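TfuA domain-containing protein (Methanosarcina acetivorans, PDB 6XP8) takes part in peptide backbone thioamidation, probably working together with a YcaO enzyme to install the thioamide group. Local coordinates at residues N150-L155 and L167-E172; G45-I50 and V204-T209; G8-H13 and D197-D202; A113-P118 and E122-P127. One frame throughout, in Å; residues are numbered along the deposited sequence.

Contact 1. Residues N150-L155 and L167-E172; sequences NALLDL and LGLTKE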
loop_
_atom_site.group_PDB
_atom_site.type_symbol
_atom_site.label_atom_id
_atom_site.label_comp_id
_atom_site.label_asym_id
_atom_site.label_seq_id
_atom_site.Cartn_x
_atom_site.Cartn_y
_atom_site.Cartn_z
ATOM N N ASN A 150 -11.057 18.695 -5.184
ATOM C CA ASN A 150 -10.591 19.129 -3.862
ATOM C C ASN A 150 -11.585 18.813 -2.747
ATOM O O ASN A 150 -11.176 18.398 -1.656
ATOM C CB ASN A 150 -10.246 20.622 -3.869
ATOM C CG ASN A 150 -9.092 20.966 -4.806
ATOM O OD1 ASN A 150 -8.427 20.091 -5.367
ATOM N ND2 ASN A 150 -8.857 22.262 -4.980
ATOM N N ALA A 151 -12.879 18.993 -3.031
ATOM C CA ALA A 151 -13.940 18.718 -2.053
ATOM C C ALA A 151 -14.025 17.227 -1.739
ATOM O O ALA A 151 -14.123 16.842 -0.571
ATOM C CB ALA A 151 -15.286 19.251 -2.533
ATOM N N LEU A 152 -13.962 16.393 -2.779
ATOM C CA LEU A 152 -14.034 14.941 -2.603
ATOM C C LEU A 152 -12.784 14.366 -1.941
ATOM O O LEU A 152 -12.870 13.410 -1.165
ATOM C CB LEU A 152 -14.311 14.234 -3.929
ATOM C CG LEU A 152 -15.720 14.436 -4.502
ATOM C CD1 LEU A 152 -15.776 13.865 -5.908
ATOM C CD2 LEU A 152 -16.815 13.840 -3.627
ATOM N N LEU A 153 -11.628 14.949 -2.250
ATOM C CA LEU A 153 -10.382 14.545 -1.606
ATOM C C LEU A 153 -10.388 14.877 -0.110
ATOM O O LEU A 153 -10.042 14.028 0.715
ATOM C CB LEU A 153 -9.167 15.136 -2.331
ATOM C CG LEU A 153 -7.772 14.931 -1.721
ATOM C CD1 LEU A 153 -7.411 13.457 -1.534
ATOM C CD2 LEU A 153 -6.743 15.631 -2.591
ATOM N N ASP A 154 -10.801 16.099 0.232
ATOM C CA ASP A 154 -10.987 16.483 1.635
ATOM C C ASP A 154 -11.960 15.552 2.367
ATOM O O ASP A 154 -11.713 15.170 3.518
ATOM C CB ASP A 154 -11.464 17.936 1.739
ATOM C CG ASP A 154 -11.738 18.357 3.173
ATOM O OD1 ASP A 154 -10.763 18.572 3.932
ATOM O OD2 ASP A 154 -12.927 18.464 3.544
ATOM N N LEU A 155 -13.062 15.195 1.700
ATOM C CA LEU A 155 -14.030 14.245 2.258
ATOM C C LEU A 155 -13.367 12.897 2.557
ATOM O O LEU A 155 -13.548 12.347 3.646
ATOM C CB LEU A 155 -15.257 14.074 1.341
ATOM C CG LEU A 155 -16.366 13.086 1.760
ATOM C CD1 LEU A 155 -16.936 13.372 3.147
ATOM C CD2 LEU A 155 -17.486 13.028 0.727
ATOM N N LEU A 167 -17.878 4.192 -4.020
ATOM C CA LEU A 167 -19.326 4.324 -3.870
ATOM C C LEU A 167 -19.695 5.212 -2.680
ATOM O O LEU A 167 -20.536 6.095 -2.824
ATOM C CB LEU A 167 -20.008 2.951 -3.778
ATOM C CG LEU A 167 -21.529 2.812 -3.569
ATOM C CD1 LEU A 167 -22.399 3.733 -4.421
ATOM C CD2 LEU A 167 -21.908 1.369 -3.831
ATOM N N GLY A 168 -19.053 4.985 -1.530
ATOM C CA GLY A 168 -19.298 5.781 -0.322
ATOM C C GLY A 168 -18.940 7.247 -0.507
ATOM O O GLY A 168 -19.672 8.135 -0.060
ATOM N N LEU A 169 -17.822 7.488 -1.193
ATOM C CA LEU A 169 -17.323 8.834 -1.459
ATOM C C LEU A 169 -18.244 9.623 -2.390
ATOM O O LEU A 169 -18.561 10.777 -2.098
ATOM C CB LEU A 169 -15.894 8.781 -2.021
ATOM C CG LEU A 169 -15.073 10.071 -2.135
ATOM C CD1 LEU A 169 -14.836 10.703 -0.767
ATOM C CD2 LEU A 169 -13.752 9.793 -2.840
ATOM N N THR A 170 -18.666 8.997 -3.491
ATOM C CA THR A 170 -19.577 9.643 -4.450
ATOM C C THR A 170 -20.984 9.837 -3.877
ATOM O O THR A 170 -21.640 10.838 -4.173
ATOM C CB THR A 170 -19.650 8.911 -5.811
ATOM O OG1 THR A 170 -20.010 7.538 -5.613
ATOM C CG2 THR A 170 -18.312 9.007 -6.556
ATOM N N LYS A 171 -21.428 8.883 -3.054
ATOM C CA LYS A 171 -22.737 8.941 -2.394
ATOM C C LYS A 171 -22.794 10.085 -1.375
ATOM O O LYS A 171 -23.700 10.919 -1.436
ATOM C CB LYS A 171 -23.067 7.590 -1.738
ATOM C CG LYS A 171 -24.461 7.451 -1.151
ATOM C CD LYS A 171 -24.714 5.996 -0.787
ATOM C CE LYS A 171 -25.854 5.860 0.206
ATOM N NZ LYS A 171 -26.064 4.439 0.604
ATOM N N GLU A 172 -21.812 10.124 -0.469
ATOM C CA GLU A 172 -21.708 11.164 0.559
ATOM C C GLU A 172 -21.390 12.528 -0.063
ATOM O O GLU A 172 -21.899 13.551 0.397
ATOM C CB GLU A 172 -20.655 10.789 1.612
ATOM C CG GLU A 172 -20.659 11.678 2.854
ATOM C CD GLU A 172 -19.732 11.207 3.968
ATOM O OE1 GLU A 172 -18.914 10.278 3.760
ATOM O OE2 GLU A 172 -19.816 11.785 5.073
#

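Contact 2. Residues G45-I50 and V204-T209; sequences GIIDGI and VLVLET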
loop_
_atom_site.group_PDB
_atom_site.type_symbol
_atom_site.label_atom_id
_atom_site.label_comp_id
_atom_site.label_asym_id
_atom_site.label_seq_id
_atom_site.Cartn_x
_atom_site.Cartn_y
_atom_site.Cartn_z
ATOM N N GLY A 45 10.823 -9.126 1.665
ATOM C CA GLY A 45 10.001 -8.070 1.082
ATOM C C GLY A 45 8.854 -7.747 2.019
ATOM O O GLY A 45 8.046 -8.621 2.344
ATOM N N ILE A 46 8.807 -6.501 2.481
ATOM C CA ILE A 46 7.677 -6.032 3.283
ATOM C C ILE A 46 6.804 -5.188 2.365
ATOM O O ILE A 46 7.231 -4.131 1.901
ATOM C CB ILE A 46 8.106 -5.220 4.534
ATOM C CG1 ILE A 46 9.042 -6.048 5.443
ATOM C CG2 ILE A 46 6.870 -4.753 5.299
ATOM C CD1 ILE A 46 9.704 -5.249 6.555
ATOM N N ILE A 47 5.598 -5.681 2.080
ATOM C CA ILE A 47 4.593 -4.904 1.348
ATOM C C ILE A 47 3.539 -4.448 2.363
ATOM O O ILE A 47 3.484 -3.268 2.724
ATOM C CB ILE A 47 3.987 -5.677 0.142
ATOM C CG1 ILE A 47 5.101 -6.065 -0.856
ATOM C CG2 ILE A 47 2.895 -4.846 -0.541
ATOM C CD1 ILE A 47 4.689 -6.962 -2.014
ATOM N N ASP A 48 2.756 -5.406 2.855
ATOM C CA ASP A 48 1.652 -5.139 3.771
ATOM C C ASP A 48 1.999 -5.538 5.193
ATOM O O ASP A 48 2.785 -6.464 5.419
ATOM C CB ASP A 48 0.386 -5.863 3.298
ATOM C CG ASP A 48 -0.025 -5.453 1.894
ATOM O OD1 ASP A 48 -0.066 -4.236 1.627
ATOM O OD2 ASP A 48 -0.302 -6.347 1.062
ATOM N N GLY A 49 1.410 -4.813 6.139
ATOM C CA GLY A 49 1.584 -5.082 7.554
ATOM C C GLY A 49 0.491 -4.436 8.370
ATOM O O GLY A 49 -0.128 -3.446 7.939
ATOM N N ILE A 50 0.248 -5.000 9.550
ATOM C CA ILE A 50 -0.729 -4.442 10.488
ATOM C C ILE A 50 -0.194 -3.108 11.020
ATOM O O ILE A 50 0.993 -3.001 11.346
ATOM C CB ILE A 50 -1.072 -5.461 11.613
ATOM C CG1 ILE A 50 -2.092 -6.493 11.114
ATOM C CG2 ILE A 50 -1.687 -4.783 12.831
ATOM C CD1 ILE A 50 -1.531 -7.586 10.236
ATOM N N VAL A 204 3.995 -4.761 -7.090
ATOM C CA VAL A 204 4.694 -5.425 -8.195
ATOM C C VAL A 204 6.168 -4.993 -8.278
ATOM O O VAL A 204 7.050 -5.836 -8.453
ATOM C CB VAL A 204 3.924 -5.270 -9.528
ATOM C CG1 VAL A 204 4.733 -5.789 -10.711
ATOM C CG2 VAL A 204 2.614 -6.040 -9.439
ATOM N N LEU A 205 6.426 -3.696 -8.099
ATOM C CA LEU A 205 7.799 -3.188 -8.038
ATOM C C LEU A 205 8.629 -3.804 -6.906
ATOM O O LEU A 205 9.812 -4.078 -7.105
ATOM C CB LEU A 205 7.833 -1.654 -7.976
ATOM C CG LEU A 205 7.454 -0.846 -9.223
ATOM C CD1 LEU A 205 7.510 0.638 -8.895
ATOM C CD2 LEU A 205 8.340 -1.175 -10.417
ATOM N N VAL A 206 8.006 -4.047 -5.749
ATOM C CA VAL A 206 8.681 -4.732 -4.630
ATOM C C VAL A 206 9.078 -6.151 -5.049
ATOM O O VAL A 206 10.222 -6.566 -4.843
ATOM C CB VAL A 206 7.835 -4.747 -3.331
ATOM C CG1 VAL A 206 8.534 -5.534 -2.232
ATOM C CG2 VAL A 206 7.557 -3.329 -2.859
ATOM N N LEU A 207 8.132 -6.866 -5.660
ATOM C CA LEU A 207 8.358 -8.234 -6.144
ATOM C C LEU A 207 9.522 -8.296 -7.124
ATOM O O LEU A 207 10.377 -9.175 -7.019
ATOM C CB LEU A 207 7.085 -8.800 -6.783
ATOM C CG LEU A 207 5.850 -8.966 -5.889
ATOM C CD1 LEU A 207 4.721 -9.547 -6.716
ATOM C CD2 LEU A 207 6.115 -9.822 -4.645
ATOM N N GLU A 208 9.571 -7.330 -8.040
ATOM C CA GLU A 208 10.614 -7.271 -9.068
ATOM C C GLU A 208 11.981 -6.923 -8.478
ATOM O O GLU A 208 12.996 -7.454 -8.931
ATOM C CB GLU A 208 10.198 -6.336 -10.214
ATOM C CG GLU A 208 9.011 -6.907 -10.994
ATOM C CD GLU A 208 8.410 -5.988 -12.048
ATOM O OE1 GLU A 208 8.449 -4.745 -11.907
ATOM O OE2 GLU A 208 7.856 -6.535 -13.027
ATOM N N THR A 209 11.992 -6.060 -7.456
ATOM C CA THR A 209 13.219 -5.710 -6.713
ATOM C C THR A 209 13.754 -6.910 -5.924
ATOM O O THR A 209 14.961 -7.199 -5.965
ATOM C CB THR A 209 13.003 -4.480 -5.792
ATOM O OG1 THR A 209 12.619 -3.363 -6.595
ATOM C CG2 THR A 209 14.279 -4.108 -5.040
#

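Contact 3. Residues G8-H13 and D197-D202; sequences GNSISH and DIKRQD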
loop_
_atom_site.group_PDB
_atom_site.type_symbol
_atom_site.label_atom_id
_atom_site.label_comp_id
_atom_site.label_asym_id
_atom_site.label_seq_id
_atom_site.Cartn_x
_atom_site.Cartn_y
_atom_site.Cartn_z
ATOM N N GLY A 8 -0.717 -9.640 0.568
ATOM C CA GLY A 8 -2.077 -10.169 0.604
ATOM C C GLY A 8 -3.119 -9.099 0.374
ATOM O O GLY A 8 -4.169 -9.381 -0.213
ATOM N N ASN A 9 -2.828 -7.880 0.841
ATOM C CA ASN A 9 -3.732 -6.731 0.714
ATOM C C ASN A 9 -3.517 -5.979 -0.603
ATOM O O ASN A 9 -4.432 -5.878 -1.416
ATOM C CB ASN A 9 -3.577 -5.754 1.897
ATOM C CG ASN A 9 -3.715 -6.419 3.262
ATOM O OD1 ASN A 9 -4.357 -7.470 3.424
ATOM N ND2 ASN A 9 -3.126 -5.790 4.262
ATOM N N SER A 10 -2.304 -5.470 -0.813
ATOM C CA SER A 10 -1.983 -4.639 -1.986
ATOM C C SER A 10 -1.934 -5.469 -3.270
ATOM O O SER A 10 -2.224 -4.972 -4.366
ATOM C CB SER A 10 -0.656 -3.914 -1.767
ATOM O OG SER A 10 -0.742 -3.062 -0.638
ATOM N N ILE A 11 -1.547 -6.730 -3.108
ATOM C CA ILE A 11 -1.623 -7.751 -4.149
ATOM C C ILE A 11 -1.878 -9.079 -3.434
ATOM O O ILE A 11 -1.326 -9.333 -2.358
ATOM C CB ILE A 11 -0.351 -7.779 -5.052
ATOM C CG1 ILE A 11 -0.578 -8.668 -6.290
ATOM C CG2 ILE A 11 0.900 -8.178 -4.265
ATOM C CD1 ILE A 11 0.382 -8.426 -7.439
ATOM N N SER A 12 -2.728 -9.913 -4.022
ATOM C CA SER A 12 -3.020 -11.224 -3.454
ATOM C C SER A 12 -1.826 -12.161 -3.610
ATOM O O SER A 12 -0.966 -11.952 -4.480
ATOM C CB SER A 12 -4.269 -11.825 -4.103
ATOM O OG SER A 12 -4.031 -12.150 -5.462
ATOM N N HIS A 13 -1.768 -13.181 -2.754
ATOM C CA HIS A 13 -0.748 -14.230 -2.855
ATOM C C HIS A 13 -0.840 -14.910 -4.222
ATOM O O HIS A 13 0.177 -15.186 -4.842
ATOM C CB HIS A 13 -0.912 -15.258 -1.733
ATOM C CG HIS A 13 -0.511 -14.757 -0.377
ATOM N ND1 HIS A 13 -0.254 -15.608 0.676
ATOM C CD2 HIS A 13 -0.312 -13.503 0.095
ATOM C CE1 HIS A 13 0.076 -14.901 1.742
ATOM N NE2 HIS A 13 0.052 -13.621 1.416
ATOM N N ASP A 197 -4.482 2.024 -9.285
ATOM C CA ASP A 197 -4.173 1.170 -8.145
ATOM C C ASP A 197 -2.674 1.251 -7.873
ATOM O O ASP A 197 -1.889 0.355 -8.237
ATOM C CB ASP A 197 -4.645 -0.270 -8.418
ATOM C CG ASP A 197 -4.671 -1.148 -7.162
ATOM O OD1 ASP A 197 -4.045 -0.798 -6.129
ATOM O OD2 ASP A 197 -5.311 -2.222 -7.220
ATOM N N ILE A 198 -2.287 2.352 -7.237
ATOM C CA ILE A 198 -0.877 2.634 -6.981
ATOM C C ILE A 198 -0.264 1.640 -5.996
ATOM O O ILE A 198 0.913 1.301 -6.121
ATOM C CB ILE A 198 -0.620 4.119 -6.596
ATOM C CG1 ILE A 198 0.879 4.467 -6.668
ATOM C CG2 ILE A 198 -1.198 4.483 -5.231
ATOM C CD1 ILE A 198 1.473 4.390 -8.062
ATOM N N LYS A 199 -1.065 1.163 -5.043
ATOM C CA LYS A 199 -0.603 0.132 -4.107
ATOM C C LYS A 199 -0.224 -1.157 -4.829
ATOM O O LYS A 199 0.825 -1.733 -4.538
ATOM C CB LYS A 199 -1.636 -0.138 -3.017
ATOM C CG LYS A 199 -1.773 0.999 -2.019
ATOM C CD LYS A 199 -2.476 0.507 -0.764
ATOM C CE LYS A 199 -1.507 0.189 0.354
ATOM N NZ LYS A 199 -2.240 -0.318 1.551
ATOM N N ARG A 200 -1.055 -1.582 -5.783
ATOM C CA ARG A 200 -0.776 -2.792 -6.565
ATOM C C ARG A 200 0.465 -2.625 -7.443
ATOM O O ARG A 200 1.293 -3.533 -7.533
ATOM C CB ARG A 200 -1.980 -3.157 -7.436
ATOM C CG ARG A 200 -1.813 -4.452 -8.207
ATOM C CD ARG A 200 -2.995 -4.714 -9.129
ATOM N NE ARG A 200 -2.896 -6.048 -9.723
ATOM C CZ ARG A 200 -3.319 -7.168 -9.141
ATOM N NH1 ARG A 200 -3.893 -7.133 -7.941
ATOM N NH2 ARG A 200 -3.170 -8.331 -9.765
ATOM N N GLN A 201 0.594 -1.462 -8.080
ATOM C CA GLN A 201 1.727 -1.209 -8.973
ATOM C C GLN A 201 3.023 -1.144 -8.187
ATOM O O GLN A 201 4.036 -1.688 -8.620
ATOM C CB GLN A 201 1.514 0.048 -9.821
ATOM C CG GLN A 201 0.412 -0.156 -10.863
ATOM C CD GLN A 201 0.103 1.086 -11.671
ATOM O OE1 GLN A 201 -0.017 2.188 -11.124
ATOM N NE2 GLN A 201 -0.049 0.914 -12.984
ATOM N N ASP A 202 2.970 -0.512 -7.015
ATOM C CA ASP A 202 4.130 -0.475 -6.132
ATOM C C ASP A 202 4.480 -1.856 -5.601
ATOM O O ASP A 202 5.667 -2.180 -5.490
ATOM C CB ASP A 202 3.894 0.473 -4.965
ATOM C CG ASP A 202 4.146 1.918 -5.314
ATOM O OD1 ASP A 202 4.331 2.269 -6.509
ATOM O OD2 ASP A 202 4.155 2.713 -4.359
HETATM O O HOH W 1 -3.568 -2.615 0.411
HETATM O O HOH W 2 -4.069 -2.668 -4.144
HETATM O O HOH W 3 -4.473 -9.231 -6.212
#

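Contact 4. Residues A113-P118 and E122-P127; sequences AVSTNP and EPISVP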
loop_
_atom_site.group_PDB
_atom_site.type_symbol
_atom_site.label_atom_id
_atom_site.label_comp_id
_atom_site.label_asym_id
_atom_site.label_seq_id
_atom_site.Cartn_x
_atom_site.Cartn_y
_atom_site.Cartn_z
ATOM N N ALA A 113 -3.659 2.799 5.080
ATOM C CA ALA A 113 -4.506 1.874 5.854
ATOM C C ALA A 113 -5.754 1.428 5.076
ATOM O O ALA A 113 -6.418 2.251 4.432
ATOM C CB ALA A 113 -4.915 2.505 7.176
ATOM N N VAL A 114 -6.030 0.124 5.121
ATOM C CA VAL A 114 -7.244 -0.478 4.535
ATOM C C VAL A 114 -7.873 -1.498 5.476
ATOM O O VAL A 114 -7.168 -2.239 6.173
ATOM C CB VAL A 114 -7.012 -1.165 3.153
ATOM C CG1 VAL A 114 -6.894 -0.137 2.049
ATOM C CG2 VAL A 114 -5.796 -2.087 3.156
ATOM N N SER A 115 -9.203 -1.528 5.499
ATOM C CA SER A 115 -9.906 -2.627 6.146
ATOM C C SER A 115 -9.831 -3.846 5.222
ATOM O O SER A 115 -9.833 -3.711 3.993
ATOM C CB SER A 115 -11.353 -2.257 6.476
ATOM O OG SER A 115 -12.127 -2.162 5.301
ATOM N N THR A 116 -9.724 -5.029 5.816
ATOM C CA THR A 116 -9.521 -6.251 5.040
ATOM C C THR A 116 -10.393 -7.382 5.559
ATOM O O THR A 116 -10.833 -7.357 6.716
ATOM C CB THR A 116 -8.043 -6.727 5.061
ATOM O OG1 THR A 116 -7.632 -6.974 6.413
ATOM C CG2 THR A 116 -7.105 -5.702 4.412
ATOM N N ASN A 117 -10.650 -8.352 4.683
ATOM C CA ASN A 117 -11.154 -9.662 5.076
ATOM C C ASN A 117 -10.017 -10.373 5.819
ATOM O O ASN A 117 -8.963 -10.617 5.229
ATOM C CB ASN A 117 -11.588 -10.455 3.837
ATOM C CG ASN A 117 -12.175 -11.819 4.177
ATOM O OD1 ASN A 117 -11.483 -12.705 4.679
ATOM N ND2 ASN A 117 -13.457 -11.999 3.870
ATOM N N PRO A 118 -10.219 -10.694 7.117
ATOM C CA PRO A 118 -9.136 -11.282 7.927
ATOM C C PRO A 118 -8.712 -12.695 7.507
ATOM O O PRO A 118 -7.600 -13.118 7.829
ATOM C CB PRO A 118 -9.720 -11.293 9.345
ATOM C CG PRO A 118 -11.196 -11.302 9.149
ATOM C CD PRO A 118 -11.438 -10.471 7.922
ATOM N N GLU A 122 -8.096 -9.985 1.353
ATOM C CA GLU A 122 -8.618 -9.078 0.328
ATOM C C GLU A 122 -9.105 -7.774 0.975
ATOM O O GLU A 122 -9.789 -7.821 1.998
ATOM C CB GLU A 122 -9.740 -9.744 -0.469
ATOM C CG GLU A 122 -9.971 -9.143 -1.852
ATOM C CD GLU A 122 -11.089 -9.834 -2.613
ATOM O OE1 GLU A 122 -12.229 -9.863 -2.106
ATOM O OE2 GLU A 122 -10.827 -10.353 -3.720
ATOM N N PRO A 123 -8.723 -6.609 0.404
ATOM C CA PRO A 123 -9.201 -5.343 0.964
ATOM C C PRO A 123 -10.700 -5.159 0.777
ATOM O O PRO A 123 -11.259 -5.581 -0.243
ATOM C CB PRO A 123 -8.453 -4.286 0.147
ATOM C CG PRO A 123 -7.247 -4.986 -0.355
ATOM C CD PRO A 123 -7.716 -6.383 -0.647
ATOM N N ILE A 124 -11.326 -4.550 1.777
ATOM C CA ILE A 124 -12.723 -4.143 1.703
ATOM C C ILE A 124 -12.769 -2.674 1.288
ATOM O O ILE A 124 -13.477 -2.304 0.342
ATOM C CB ILE A 124 -13.458 -4.368 3.058
ATOM C CG1 ILE A 124 -13.294 -5.815 3.571
ATOM C CG2 ILE A 124 -14.922 -3.933 2.980
ATOM C CD1 ILE A 124 -13.768 -6.914 2.640
ATOM N N SER A 125 -11.997 -1.848 1.986
ATOM C CA SER A 125 -11.945 -0.418 1.709
ATOM C C SER A 125 -10.849 -0.045 0.702
ATOM O O SER A 125 -10.070 -0.899 0.264
ATOM C CB SER A 125 -11.794 0.365 3.016
ATOM O OG SER A 125 -10.509 0.182 3.582
ATOM N N VAL A 126 -10.813 1.238 0.346
ATOM C CA VAL A 126 -9.874 1.791 -0.628
ATOM C C VAL A 126 -8.842 2.663 0.104
ATOM O O VAL A 126 -9.229 3.534 0.894
ATOM C CB VAL A 126 -10.605 2.631 -1.707
ATOM C CG1 VAL A 126 -9.629 3.165 -2.743
ATOM C CG2 VAL A 126 -11.686 1.808 -2.391
ATOM N N PRO A 127 -7.533 2.441 -0.160
ATOM C CA PRO A 127 -6.515 3.280 0.472
ATOM C C PRO A 127 -6.554 4.702 -0.071
ATOM O O PRO A 127 -6.846 4.908 -1.257
ATOM C CB PRO A 127 -5.205 2.597 0.084
ATOM C CG PRO A 127 -5.509 1.923 -1.209
ATOM C CD PRO A 127 -6.942 1.504 -1.141
HETATM O O HOH W 4 -8.949 2.542 3.419
#

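Contact 1. Residues N150-L155 and L167-E172
Leu169 drives its methyl CD1 against helix 150-155, where it meets both a backbone oxygen and a leucine side chain. The methyl lies 3.4 Å from Leu152 O and 3.8 Å from Leu155 CG, resting in the angle between the main chain at Leu152 and the branch of Leu155. With CG of Leu169 opposite the backbone N (chi1 -169°), the isobutyl group leans across to the partner helix although its CB does not point there. Leu155 packs alongside it, the two side chains running opposite ways. Its CD2 packs 3.8 Å from Leu169 O, while CD1 reaches one turn further to Glu172 and sits 3.6 Å from the carboxylate carbon CD. The Leu155 and Glu172 side chains cross at a slant, and the extended chain of Glu172 lies along the border of the leucine cluster. Leu152 CD2 lies 3.8 Å from Leu169 O, with Leu169 CG farther off. The axes of the two segments approach to 10.2 Å, with 121° between their N-to-C directions; few residues touch. Further out, Leu187 of helix 181-193 touches Leu152, Ile131 of helix 128-140 touches Leu169, and Leu178 backs Leu155. The apolar meeting of obliquely crossing helices, bordered by the Glu172 side chain, carboxylate included, is characteristic of a small helical bundle, here built from helices 128-140, 146-157, 166-175 and 181-193.

Contact 2. Residues G45-I50 and V204-T209
The first torsions of Ile47 and Val206 bring the two side chains together. The isoleucine sets CG1 beside its backbone N and opposite the carbonyl carbon (chi1 -59°), and an extended second torsion (173°) carries CD1 onward to the helix. In Val206 it is CG1 that stands opposite the backbone N (chi1 177°), which turns this methyl to the end of the strand. The side chains overlap while pointing in contrary senses, and Ile47 CG1 comes 3.7 Å from Val206 CG1. Ile47 CD1 also lies 4.1 Å from Val206 CB, so the isoleucine lies along the valine instead of meeting it at a single point. At the same distance, 4.1 Å, the CD1 methyl touches Leu207 CD2, which bends in from the flank of the helix. Gly45 contributes only backbone, its CA 4.4 Å from Val206 CG1. Replacing Ile47 by an alanine would probably open a gap between the strand end and the helix, leaving Val206 and Leu207 without the branch that joins them. The neighbours are apolar as well: Ile5 of strand 3-6 touches both Ile47 and Leu207, and Val73 of strand 71-74 touches Val206. Helix 198-215 packs on the parallel sheet, touching strands 3-6, 43-46 and 71-74, while Ala16 and Ile19 of helix 13-19 flank it through Leu207.

Contact 3. Residues G8-H13 and D197-D202
Ile11 lays CG1 over one face of the Arg200 guanidinium, 4.0 Å from NH1 and displaced to the border of the group, the two side chains crossing at about a right angle. Here the loop that follows the first strand of a parallel alpha/beta sheet meets the start of helix 198-215, whose N-cap is Asp197: Asp197 OD1 accepts from Arg200 N at 3.1 Å, met from above the carboxylate plane. With CG opposite the backbone N (chi1 -176°) and an extended chain, Arg200 runs along the loop to a salt bridge with Asp15. Its CA makes a CH...O contact with Ser10 O at 3.4 Å. On the other flank of Ser10, the hydroxyl OG lies 3.5 Å from Lys199 CE; the same OG is hydrogen-bonded to Asp48. The bent lysine chain gives NZ three oxygen partners, Val112 O, Ser77 OG and a water that also bonds Ser10 OG. A second water donates to both Ser10 O and Asp197 OD1, tying loop to cap. The third stands in the plane of the guanidinium, at its edge, accepting from Arg200 NH1 at 2.8 Å and from Ser12 N at 2.9 Å.

Contact 4. Residues A113-P118 and E122-P127
Ser115 and Ser125 carry the polar core of this pairing. Ser125 OG accepts from Ser115 N (2.9 Å, 155°), so a side-chain oxygen takes the place that a backbone carbonyl would have in a regular ladder. The chi1 of Ser125 explains this: OG is set between the backbone N and the carbonyl carbon (70°), facing segment 113-118. Two backbone bonds follow, both straight at the hydrogen. Ile124 N, 2.8 Å from Ser115 O, sits tilted 34° from the carbonyl plane, whereas Asn117 N, 2.9 Å from Glu122 O, lies nearly in line with its C=O. A further bond from Ser125 N to Ser115 O is weak. CA-H...O contacts accompany them, Pro123 CA to Ser115 O and Thr116 CA to Glu122 O. A water near one end lies 2.8 Å from Ser125 OG and 2.7 Å from Ala113 O. An alanine in place of Ser125 is likely to leave Ser115 N without its acceptor and the water with one fewer anchor. The apolar side-chain contact is Val114 CG1 on Pro127 CD, 3.6 Å apart, the two lying side by side; separately, Ile124 CG1 packs over the backbone, 3.8 Å from Asn117 N. Asn117 OD1 accepts from Asp119 N and Thr120 N, inside the turn between the segments. The whole resembles a short, irregular beta hairpin with one antiparallel bridge: Thr116 and Pro123 form a non-hydrogen-bonded pair, a position where proline's missing N-H costs nothing.

In the fold
Helix 198-215 supplies one side of contacts 2 and 3, whose centres lie 8 Å apart, and the two are tied further by Asp48 OD1 and Ser10 OG at 2.6 Å, a probable hydrogen bond. Contact 4 leans on contact 3, with Pro127 CG 3.4 Å from Lys199 CD, so the hairpin-like loop rests against the start of the helix. Contact 1 stands apart, its nearest atoms about 7 Å from contact 4 and its centre 29 Å from that of contact 2. The series thus runs from the parallel sheet, through the connecting loop, to the separate helical bundle.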